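FAD:protein FMN transferase (PDB 5MGY) probably catalyses the magnesium-dependent transfer of FMN from FAD to threonine residues of target proteins, and matures NosR for nitrous oxide reduction. Local coordinates at residues Asn66-Pro69 / Ala70-Glu74; Thr101-Pro104 / Leu105-Leu108; Thr133-Gln136 / His137-Ile140. All coordinates share one frame; numbering follows the deposited sequence.

In the fold
The three contacts illustrate how short local turns join larger elements into one side of an ApbE-family fold. They come in series along the chain: contact 1 leads from helix 61-67 into strand 73-75, contact 2 opens helix 103-108, and contact 3 leads from the loop after helix 123-131 into strand 138-141. Contacts 1 and 3, with centres about 12 Å apart, feed the two outer strands of a three-stranded antiparallel sheet with 144-147 in the middle. Contacts 2 and 3, centres about 14 Å apart, touch through a probable hydrogen bond, T101 OG1 to G134 N. The run ahead of helix 103-108 is thereby tied to the sheet's approach, with the L102 side chain about 11 Å from the magnesium ion.

Contact 1 (Asn66-Pro69 / Ala70-Glu74); sequences NALP and AGSCE
The carbonyl oxygen of P69 is gripped twice by S72, once by its backbone and once by its side chain. Residues P69 to S72 form a type II beta turn, a compact way of bringing the chain from the end of helix 61-67 into strand 73-75. The closing bond runs from S72 N to P69 O, 3.3 Å long, with the N-H bent to 142° at the hydrogen. S72 OG adds a second bond of 3.0 Å to P69 O from slightly outside the carbonyl plane; its first torsion (chi1 -71°) sets it beside its own backbone N, which turns the hydroxyl to the oxygen its N-H already holds. The proline ring borders the same hydroxyl, P69 CD lying 3.4 Å from S72 OG. G71 occupies the turn position where a positive phi is needed (85°), and a side chain there would press on the carbonyl of A70.

L68 fills the angle between the helix exit and the strand. Its CB lies against S72 OG at 3.8 Å, while its CD2 methyl reaches E74. Just beyond, C73 fastens the strand to C146 by a disulfide, and L68 O takes a bond from K147. The E74 chain crosses L68 and bends at its second torsion, curling round one methyl while OE2 makes a salt bridge with R64. L68 CD2 consequently meets E74 CB at 3.5 Å and E74 OE1 at 3.8 Å.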
loop_
_atom_site.group_PDB
_atom_site.type_symbol
_atom_site.label_atom_id
_atom_site.label_comp_id
_atom_site.label_asym_id
_atom_site.label_seq_id
_atom_site.Cartn_x
_atom_site.Cartn_y
_atom_site.Cartn_z
ATOM N N ASN A 66 -4.373 8.041 -18.711
ATOM C CA ASN A 66 -2.939 8.302 -18.904
ATOM C C ASN A 66 -2.564 8.626 -20.326
ATOM O O ASN A 66 -1.605 9.331 -20.538
ATOM C CB ASN A 66 -2.069 7.123 -18.408
ATOM C CG ASN A 66 -2.079 6.979 -16.914
ATOM O OD1 ASN A 66 -2.648 7.787 -16.177
ATOM N ND2 ASN A 66 -1.493 5.906 -16.463
ATOM N N ALA A 67 -3.313 8.109 -21.298
ATOM C CA ALA A 67 -2.984 8.395 -22.709
ATOM C C ALA A 67 -3.326 9.817 -23.135
ATOM O O ALA A 67 -2.728 10.318 -24.058
ATOM C CB ALA A 67 -3.633 7.402 -23.602
ATOM N N LEU A 68 -4.254 10.464 -22.441
ATOM C CA LEU A 68 -4.719 11.766 -22.805
ATOM C C LEU A 68 -3.659 12.860 -22.665
ATOM O O LEU A 68 -2.695 12.703 -21.965
ATOM C CB LEU A 68 -5.942 12.107 -21.974
ATOM C CG LEU A 68 -7.376 11.745 -22.435
ATOM C CD1 LEU A 68 -7.532 10.613 -23.448
ATOM C CD2 LEU A 68 -8.241 11.459 -21.239
ATOM N N PRO A 69 -3.827 13.962 -23.397
ATOM C CA PRO A 69 -2.889 15.072 -23.382
ATOM C C PRO A 69 -3.213 16.085 -22.290
ATOM O O PRO A 69 -4.340 16.149 -21.824
ATOM C CB PRO A 69 -3.174 15.722 -24.730
ATOM C CG PRO A 69 -4.644 15.600 -24.862
ATOM C CD PRO A 69 -4.892 14.186 -24.411
ATOM N N ALA A 70 -2.249 16.925 -21.969
ATOM C CA ALA A 70 -2.490 18.051 -21.069
ATOM C C ALA A 70 -3.757 18.814 -21.339
ATOM O O ALA A 70 -4.154 18.968 -22.466
ATOM C CB ALA A 70 -1.341 19.027 -21.142
ATOM N N GLY A 71 -4.382 19.302 -20.281
ATOM C CA GLY A 71 -5.660 20.016 -20.406
ATOM C C GLY A 71 -6.914 19.178 -20.445
ATOM O O GLY A 71 -7.982 19.756 -20.380
ATOM N N SER A 72 -6.808 17.854 -20.505
ATOM C CA SER A 72 -7.976 16.989 -20.599
ATOM C C SER A 72 -8.744 16.862 -19.291
ATOM O O SER A 72 -8.126 16.789 -18.255
ATOM C CB SER A 72 -7.570 15.596 -21.043
ATOM O OG SER A 72 -7.186 15.629 -22.411
ATOM N N CYS A 73 -10.084 16.925 -19.372
ATOM C CA CYS A 73 -11.047 16.355 -18.421
ATOM C C CYS A 73 -11.691 15.137 -19.097
ATOM O O CYS A 73 -12.075 15.178 -20.252
ATOM C CB CYS A 73 -12.114 17.364 -18.009
ATOM S SG CYS A 73 -11.451 18.714 -16.985
ATOM N N GLU A 74 -11.780 14.045 -18.368
ATOM C CA GLU A 74 -12.244 12.788 -18.884
ATOM C C GLU A 74 -13.084 12.097 -17.826
ATOM O O GLU A 74 -12.651 11.997 -16.664
ATOM C CB GLU A 74 -11.063 11.944 -19.224
ATOM C CG GLU A 74 -11.410 10.559 -19.725
ATOM C CD GLU A 74 -11.834 10.497 -21.199
ATOM O OE1 GLU A 74 -11.945 11.561 -21.855
ATOM O OE2 GLU A 74 -12.005 9.373 -21.737
#

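Contact 2 (Thr101-Pro104 / Leu105-Leu108); sequences TLEP and LLNL
L102 O meets two backbone N-H groups as helix 103-108 begins. The bond from L106 N is 2.8 Å and fairly straight, whereas the one from L105 N, reached at the same length, is weak because its N-H is poorly aimed. One residue on, N107 N gives E103 O a bond of 2.8 Å that is almost linear at the hydrogen (176°), and L108 N reaches P104 O at 3.1 Å. This succession of i to i+4 bonds is the signature of an alpha-helix. P104, lacking an N-H, sits in the first turn, where no earlier carbonyl has to be served.

Side chains follow the same spacing more loosely. E103 CG, anti to its backbone N (chi1 -179°), passes N107 ND2 at 3.7 Å, with carboxylate and amide planes 59° apart, a van der Waals approach. L102 CB and L106 CG meet at 4.5 Å, a light apolar touch.

Outward, E103 OE1 comes close to the like-charged D154, and N107 OD1 takes a weak bond from Q114 N. T101 OG1, just ahead of the helix, is bonded to D99. L106 rests on L245, while L105 packs on A129 and R130, and L108 on D125 and I126, so the short helix is seated against helix 123-131.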
loop_
_atom_site.group_PDB
_atom_site.type_symbol
_atom_site.label_atom_id
_atom_site.label_comp_id
_atom_site.label_asym_id
_atom_site.label_seq_id
_atom_site.Cartn_x
_atom_site.Cartn_y
_atom_site.Cartn_z
ATOM N N THR A 101 1.552 10.477 -9.203
ATOM C CA THR A 101 1.836 10.953 -10.515
ATOM C C THR A 101 3.250 10.674 -10.921
ATOM O O THR A 101 3.825 11.405 -11.723
ATOM C CB THR A 101 1.545 12.471 -10.648
ATOM O OG1 THR A 101 2.527 13.274 -10.017
ATOM C CG2 THR A 101 0.259 12.802 -10.037
ATOM N N LEU A 102 3.810 9.580 -10.452
ATOM C CA LEU A 102 5.215 9.310 -10.770
ATOM C C LEU A 102 5.421 8.429 -11.980
ATOM O O LEU A 102 6.565 8.151 -12.337
ATOM C CB LEU A 102 5.911 8.695 -9.552
ATOM C CG LEU A 102 6.435 9.661 -8.482
ATOM C CD1 LEU A 102 5.745 11.018 -8.421
ATOM C CD2 LEU A 102 6.315 8.959 -7.139
ATOM N N GLU A 103 4.349 8.008 -12.634
ATOM C CA GLU A 103 4.511 7.013 -13.698
ATOM C C GLU A 103 5.546 7.376 -14.776
ATOM O O GLU A 103 6.259 6.493 -15.222
ATOM C CB GLU A 103 3.146 6.639 -14.324
ATOM C CG GLU A 103 3.172 5.588 -15.434
ATOM C CD GLU A 103 2.749 4.163 -15.064
ATOM O OE1 GLU A 103 2.961 3.614 -13.946
ATOM O OE2 GLU A 103 2.235 3.538 -16.004
ATOM N N PRO A 104 5.642 8.665 -15.166
ATOM C CA PRO A 104 6.684 9.053 -16.109
ATOM C C PRO A 104 8.078 8.935 -15.555
ATOM O O PRO A 104 8.986 8.655 -16.322
ATOM C CB PRO A 104 6.368 10.509 -16.415
ATOM C CG PRO A 104 4.906 10.660 -16.080
ATOM C CD PRO A 104 4.748 9.797 -14.860
ATOM N N LEU A 105 8.280 9.130 -14.260
ATOM C CA LEU A 105 9.621 8.946 -13.724
ATOM C C LEU A 105 9.866 7.464 -13.534
ATOM O O LEU A 105 10.995 6.994 -13.689
ATOM C CB LEU A 105 9.818 9.689 -12.415
ATOM C CG LEU A 105 9.782 11.195 -12.489
ATOM C CD1 LEU A 105 9.560 11.750 -11.092
ATOM C CD2 LEU A 105 11.073 11.703 -13.062
ATOM N N LEU A 106 8.823 6.716 -13.207
ATOM C CA LEU A 106 8.973 5.251 -13.126
ATOM C C LEU A 106 9.361 4.659 -14.505
ATOM O O LEU A 106 10.379 3.976 -14.611
ATOM C CB LEU A 106 7.703 4.533 -12.565
ATOM C CG LEU A 106 7.232 4.715 -11.111
ATOM C CD1 LEU A 106 5.859 4.044 -10.901
ATOM C CD2 LEU A 106 8.288 4.231 -10.115
ATOM N N ASN A 107 8.577 4.931 -15.553
ATOM C CA ASN A 107 8.927 4.479 -16.911
ATOM C C ASN A 107 10.267 4.997 -17.398
ATOM O O ASN A 107 10.930 4.314 -18.142
ATOM C CB ASN A 107 7.828 4.815 -17.909
ATOM C CG ASN A 107 6.581 3.936 -17.721
ATOM O OD1 ASN A 107 6.655 2.804 -17.243
ATOM N ND2 ASN A 107 5.425 4.456 -18.098
ATOM N N LEU A 108 10.689 6.164 -16.925
ATOM C CA LEU A 108 12.017 6.647 -17.221
ATOM C C LEU A 108 13.091 5.823 -16.555
ATOM O O LEU A 108 14.082 5.500 -17.183
ATOM C CB LEU A 108 12.190 8.084 -16.795
ATOM C CG LEU A 108 13.527 8.647 -17.228
ATOM C CD1 LEU A 108 13.546 8.729 -18.744
ATOM C CD2 LEU A 108 13.780 10.001 -16.579
#

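Contact 3 (Thr133-Gln136 / His137-Ile140); sequences TGQQ and HLSI
Two backbone bonds from H137 and L138 reach back to G134 and Q135. H137 N donates to G134 O at 2.8 Å with an angle of 155°, and L138 N donates to Q135 O at 3.0 Å, also fairly straight. Bonds that step three residues along mark a 3-10 turn, which delivers the chain into strand 138-141. G134 begins it with a positive phi, where a side chain would collide with the carbonyl of T133 and would probably also come very near H137 ND1.

H137 carries most of the side-chain contact. Q136 CG lies over one face of its imidazole, 4.1 Å from the centroid and almost on the ring normal, a CH-pi contact. The two side chains run together in the same direction; Q136 holds its CG between backbone N and carbonyl carbon (chi1 70°) and bends again at chi2, bringing NE2 to 3.5 Å from H137 CE1 with amide and ring planes 34° apart. At the ring edge T133 O stands 3.5 Å from ND1. An alanine in place of H137 would probably leave Q136 CG without a ring face and the glutamine freer to turn.

Farther along, Q135 NE2 passes L138 CD2 at 4.0 Å. L138 itself packs on V84 of helix 78-93 and on L145, while H137 and S139 pair through their backbones with A148 and C146. Two backbone hydrogen bonds thus fix the turn, whereas the Q136-H137 pair, meeting through a CH-pi contact and a close amide approach, probably adds little direction of its own.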
loop_
_atom_site.group_PDB
_atom_site.type_symbol
_atom_site.label_atom_id
_atom_site.label_comp_id
_atom_site.label_asym_id
_atom_site.label_seq_id
_atom_site.Cartn_x
_atom_site.Cartn_y
_atom_site.Cartn_z
ATOM N N THR A 133 4.740 15.640 -14.044
ATOM C CA THR A 133 4.329 15.105 -12.755
ATOM C C THR A 133 3.742 16.226 -11.958
ATOM O O THR A 133 3.770 17.377 -12.400
ATOM C CB THR A 133 5.480 14.443 -11.973
ATOM O OG1 THR A 133 6.436 15.430 -11.606
ATOM C CG2 THR A 133 6.190 13.384 -12.770
ATOM N N GLY A 134 3.150 15.849 -10.820
ATOM C CA GLY A 134 2.608 16.789 -9.830
ATOM C C GLY A 134 1.133 16.696 -9.476
ATOM O O GLY A 134 0.315 17.268 -10.166
ATOM N N GLN A 135 0.821 16.051 -8.355
ATOM C CA GLN A 135 -0.543 15.963 -7.738
ATOM C C GLN A 135 -1.366 17.221 -7.802
ATOM O O GLN A 135 -2.570 17.175 -7.954
ATOM C CB GLN A 135 -0.383 15.552 -6.250
ATOM C CG GLN A 135 -1.647 15.123 -5.503
ATOM C CD GLN A 135 -1.848 13.584 -5.463
ATOM O OE1 GLN A 135 -0.922 12.814 -5.082
ATOM N NE2 GLN A 135 -3.089 13.122 -5.850
ATOM N N GLN A 136 -0.728 18.362 -7.657
ATOM C CA GLN A 136 -1.451 19.654 -7.725
ATOM C C GLN A 136 -2.130 19.889 -9.054
ATOM O O GLN A 136 -3.088 20.690 -9.125
ATOM C CB GLN A 136 -0.536 20.862 -7.424
ATOM C CG GLN A 136 0.524 21.242 -8.441
ATOM C CD GLN A 136 1.803 20.430 -8.359
ATOM O OE1 GLN A 136 1.875 19.390 -7.704
ATOM N NE2 GLN A 136 2.838 20.905 -9.050
ATOM N N HIS A 137 -1.601 19.253 -10.110
ATOM C CA HIS A 137 -2.179 19.311 -11.444
ATOM C C HIS A 137 -3.385 18.370 -11.716
ATOM O O HIS A 137 -3.961 18.389 -12.813
ATOM C CB HIS A 137 -1.066 19.035 -12.432
ATOM C CG HIS A 137 -0.052 20.124 -12.483
ATOM N ND1 HIS A 137 1.295 19.897 -12.293
ATOM C CD2 HIS A 137 -0.196 21.453 -12.684
ATOM C CE1 HIS A 137 1.939 21.041 -12.392
ATOM N NE2 HIS A 137 1.057 21.993 -12.629
ATOM N N LEU A 138 -3.766 17.575 -10.719
ATOM C CA LEU A 138 -4.828 16.616 -10.839
ATOM C C LEU A 138 -6.003 17.152 -10.078
ATOM O O LEU A 138 -5.857 17.615 -8.960
ATOM C CB LEU A 138 -4.357 15.329 -10.219
ATOM C CG LEU A 138 -5.167 14.068 -10.292
ATOM C CD1 LEU A 138 -5.313 13.725 -11.746
ATOM C CD2 LEU A 138 -4.450 12.954 -9.570
ATOM N N SER A 139 -7.173 17.133 -10.685
ATOM C CA SER A 139 -8.378 17.591 -9.990
ATOM C C SER A 139 -9.620 16.804 -10.400
ATOM O O SER A 139 -9.682 16.150 -11.457
ATOM C CB SER A 139 -8.598 19.076 -10.204
ATOM O OG SER A 139 -8.693 19.404 -11.580
ATOM N N ILE A 140 -10.625 16.850 -9.528
ATOM C CA ILE A 140 -11.862 16.082 -9.726
ATOM C C ILE A 140 -12.946 17.093 -10.004
ATOM O O ILE A 140 -13.053 18.083 -9.333
ATOM C CB ILE A 140 -12.204 15.279 -8.477
ATOM C CG1 ILE A 140 -11.402 14.012 -8.448
ATOM C CG2 ILE A 140 -13.658 14.917 -8.439
ATOM C CD1 ILE A 140 -11.290 13.441 -7.036
#